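PDB 5NGO: inactive poly [ADP-ribose] polymerase RCD1 from Arabidopsis thaliana, which is an inactive poly(ADP-ribose) polymerase homologue that a downy mildew effector binds to suppress plant immunity. Local coordinates for residues A[51-56]-A[127-132]. Sequence-based numbering, arbitrary orientation.
Sequences EITKKH and RVIMGN
Ile129 O is approached by two weak hydrogen bonds, from Asn152 ND2 and His173 ND1, and the side chain of this same Ile129 is what meets Thr53 of the helix. The link between helix and strand end is apolar and falls chiefly to methyl groups: Thr53 CG2 lies 3.9 Å from Ile129 CG2. Thr53 CB stands 4.0 Å from the same methyl and OG1 3.9 Å, so a single branch of the isoleucine meets three atoms of the threonine. With CG1 at chi1 -62°, Ile129 CG2 is anti to the backbone N, which puts this methyl against Thr53; the two side chains approach at a slant. In the PARP catalytic-domain fold, here in an inactive member, this joins the last turns of helix 37-57 to the end of strand 121-129, an inner strand of the mixed sheet. All three touching residues are buried, yet the two segments bury just 97 Å² between them, both sides summed. Thr53 OG1 is hydrogen-bonded within its own helix, to Gln49 NE2 one turn earlier. Phe46 and Val50 of the same helix extend the cover over Ile129, while the Thr53 side chain also touches Asp151 and His173 of nearby loops. Along the chain, Thr53 CG2 reaches Gly131 CA at 4.1 Å, where the backbone has turned with a positive phi of 56°, a value that favours glycine. Gly131 O accepts a hydrogen bond from Asn61 ND2.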
ATOM      1  N   GLU A  51       2.064  18.150   1.655  1.00 55.33           N
ATOM      2  CA  GLU A  51       2.478  19.545   1.475  1.00 59.58           C
ATOM      3  C   GLU A  51       3.983  19.711   1.324  1.00 58.61           C
ATOM      4  O   GLU A  51       4.425  20.433   0.453  1.00 59.35           O
ATOM      5  CB  GLU A  51       2.026  20.404   2.646  1.00 63.27           C
ATOM      6  CG  GLU A  51       0.563  20.785   2.601  1.00 65.81           C
ATOM      7  CD  GLU A  51       0.174  21.617   3.792  1.00 68.93           C
ATOM      8  OE1 GLU A  51       0.898  22.570   4.141  1.00 74.26           O
ATOM      9  OE2 GLU A  51      -0.856  21.301   4.384  1.00 69.79           O
ATOM     10  N   ILE A  52       4.751  19.038   2.177  1.00 56.07           N
ATOM     11  CA  ILE A  52       6.214  19.107   2.132  1.00 56.19           C
ATOM     12  C   ILE A  52       6.758  18.554   0.817  1.00 56.02           C
ATOM     13  O   ILE A  52       7.591  19.199   0.184  1.00 58.39           O
ATOM     14  CB  ILE A  52       6.867  18.386   3.336  1.00 54.85           C
ATOM     15  CG1 ILE A  52       6.555  19.154   4.625  1.00 56.98           C
ATOM     16  CG2 ILE A  52       8.384  18.261   3.168  1.00 54.87           C
ATOM     17  CD1 ILE A  52       6.836  18.369   5.898  1.00 57.16           C
ATOM     18  N   THR A  53       6.296  17.372   0.410  1.00 53.40           N
ATOM     19  CA  THR A  53       6.796  16.733  -0.809  1.00 53.67           C
ATOM     20  C   THR A  53       6.376  17.544  -2.049  1.00 55.81           C
ATOM     21  O   THR A  53       7.154  17.672  -2.988  1.00 56.87           O
ATOM     22  CB  THR A  53       6.373  15.250  -0.882  1.00 50.96           C
ATOM     23  OG1 THR A  53       6.915  14.557   0.251  1.00 50.51           O
ATOM     24  CG2 THR A  53       6.911  14.577  -2.132  1.00 50.57           C
ATOM     25  N   LYS A  54       5.177  18.122  -2.022  1.00 55.72           N
ATOM     26  CA  LYS A  54       4.717  19.003  -3.095  1.00 59.70           C
ATOM     27  C   LYS A  54       5.607  20.246  -3.256  1.00 61.54           C
ATOM     28  O   LYS A  54       6.012  20.582  -4.368  1.00 60.93           O
ATOM     29  CB  LYS A  54       3.265  19.433  -2.857  1.00 61.47           C
ATOM     30  CG  LYS A  54       2.678  20.246  -3.996  1.00 65.40           C
ATOM     31  CD  LYS A  54       1.307  20.782  -3.673  1.00 68.05           C
ATOM     32  CE  LYS A  54       0.791  21.613  -4.849  1.00 71.85           C
ATOM     33  NZ  LYS A  54      -0.590  22.032  -4.543  1.00 73.72           N
ATOM     34  N   LYS A  55       5.888  20.916  -2.146  1.00 61.82           N
ATOM     35  CA  LYS A  55       6.788  22.070  -2.122  1.00 64.85           C
ATOM     36  C   LYS A  55       8.212  21.724  -2.569  1.00 66.41           C
ATOM     37  O   LYS A  55       8.855  22.517  -3.240  1.00 69.18           O
ATOM     38  CB  LYS A  55       6.827  22.699  -0.731  1.00 64.56           C
ATOM     39  CG  LYS A  55       5.537  23.409  -0.351  1.00 64.31           C
ATOM     40  CD  LYS A  55       5.493  23.711   1.129  1.00 64.49           C
ATOM     41  CE  LYS A  55       4.700  24.950   1.458  1.00 66.69           C
ATOM     42  NZ  LYS A  55       3.401  25.126   0.745  1.00 66.76           N
ATOM     43  N   HIS A  56       8.680  20.541  -2.203  1.00 66.44           N
ATOM     44  CA  HIS A  56      10.026  20.087  -2.546  1.00 69.21           C
ATOM     45  C   HIS A  56      10.176  19.703  -4.039  1.00 68.57           C
ATOM     46  O   HIS A  56      11.152  20.088  -4.688  1.00 69.78           O
ATOM     47  CB  HIS A  56      10.408  18.924  -1.609  1.00 70.05           C
ATOM     48  CG  HIS A  56      11.811  18.438  -1.793  1.00 74.37           C
ATOM     49  ND1 HIS A  56      12.786  19.225  -2.360  1.00 80.52           N
ATOM     50  CD2 HIS A  56      12.414  17.267  -1.476  1.00 76.31           C
ATOM     51  CE1 HIS A  56      13.922  18.554  -2.410  1.00 82.94           C
ATOM     52  NE2 HIS A  56      13.723  17.363  -1.882  1.00 80.80           N
ATOM     53  N   ARG A 127      -3.103   5.296   0.725  1.00 35.80           N
ATOM     54  CA  ARG A 127      -2.586   6.451  -0.007  1.00 37.41           C
ATOM     55  C   ARG A 127      -1.082   6.409   0.177  1.00 36.16           C
ATOM     56  O   ARG A 127      -0.610   6.215   1.290  1.00 37.31           O
ATOM     57  CB  ARG A 127      -3.101   7.757   0.576  1.00 39.60           C
ATOM     58  CG  ARG A 127      -4.592   7.832   0.778  1.00 40.98           C
ATOM     59  CD  ARG A 127      -5.052   9.263   0.919  1.00 42.65           C
ATOM     60  NE  ARG A 127      -6.419   9.351   1.404  1.00 43.83           N
ATOM     61  CZ  ARG A 127      -7.031  10.486   1.753  1.00 44.47           C
ATOM     62  NH1 ARG A 127      -6.406  11.657   1.666  1.00 45.12           N
ATOM     63  NH2 ARG A 127      -8.304  10.446   2.145  1.00 44.37           N
ATOM     64  N   VAL A 128      -0.343   6.548  -0.916  1.00 37.01           N
ATOM     65  CA  VAL A 128       1.110   6.541  -0.890  1.00 38.91           C
ATOM     66  C   VAL A 128       1.613   7.796  -1.578  1.00 40.35           C
ATOM     67  O   VAL A 128       1.193   8.114  -2.698  1.00 40.54           O
ATOM     68  CB  VAL A 128       1.705   5.318  -1.612  1.00 39.32           C
ATOM     69  CG1 VAL A 128       3.212   5.278  -1.442  1.00 39.73           C
ATOM     70  CG2 VAL A 128       1.060   4.034  -1.112  1.00 40.23           C
ATOM     71  N   ILE A 129       2.525   8.490  -0.902  1.00 41.63           N
ATOM     72  CA  ILE A 129       3.244   9.624  -1.480  1.00 42.94           C
ATOM     73  C   ILE A 129       4.449   9.057  -2.214  1.00 43.33           C
ATOM     74  O   ILE A 129       5.463   8.710  -1.606  1.00 41.32           O
ATOM     75  CB  ILE A 129       3.705  10.605  -0.400  1.00 43.44           C
ATOM     76  CG1 ILE A 129       2.492  11.189   0.339  1.00 44.22           C
ATOM     77  CG2 ILE A 129       4.539  11.727  -1.009  1.00 45.05           C
ATOM     78  CD1 ILE A 129       2.848  11.849   1.666  1.00 44.63           C
ATOM     79  N   MET A 130       4.329   8.957  -3.532  1.00 45.38           N
ATOM     80  CA  MET A 130       5.395   8.394  -4.346  1.00 47.88           C
ATOM     81  C   MET A 130       6.426   9.446  -4.736  1.00 51.47           C
ATOM     82  O   MET A 130       7.576   9.095  -4.987  1.00 51.69           O
ATOM     83  CB  MET A 130       4.813   7.715  -5.582  1.00 47.76           C
ATOM     84  CG  MET A 130       4.125   6.391  -5.263  1.00 47.17           C
ATOM     85  SD  MET A 130       5.140   5.181  -4.419  1.00 48.20           S
ATOM     86  CE  MET A 130       6.518   4.982  -5.511  1.00 49.31           C
ATOM     87  N   GLY A 131       6.011  10.718  -4.787  1.00 53.77           N
ATOM     88  CA  GLY A 131       6.898  11.817  -5.159  1.00 58.92           C
ATOM     89  C   GLY A 131       7.543  11.614  -6.513  1.00 61.29           C
ATOM     90  O   GLY A 131       6.894  11.141  -7.445  1.00 62.72           O
ATOM     91  N   ASN A 132       8.831  11.954  -6.600  1.00 63.85           N
ATOM     92  CA  ASN A 132       9.653  11.655  -7.775  1.00 66.13           C
ATOM     93  C   ASN A 132      10.048  10.204  -7.764  1.00 63.12           C
ATOM     94  O   ASN A 132      10.953   9.802  -7.020  1.00 61.85           O
ATOM     95  CB  ASN A 132      10.925  12.500  -7.793  1.00 71.17           C
ATOM     96  CG  ASN A 132      10.668  13.888  -8.261  1.00 73.51           C
ATOM     97  OD1 ASN A 132      11.061  14.829  -7.634  1.00 78.48           O
ATOM     98  ND2 ASN A 132      10.029  14.009  -9.413  1.00 74.26           N
TER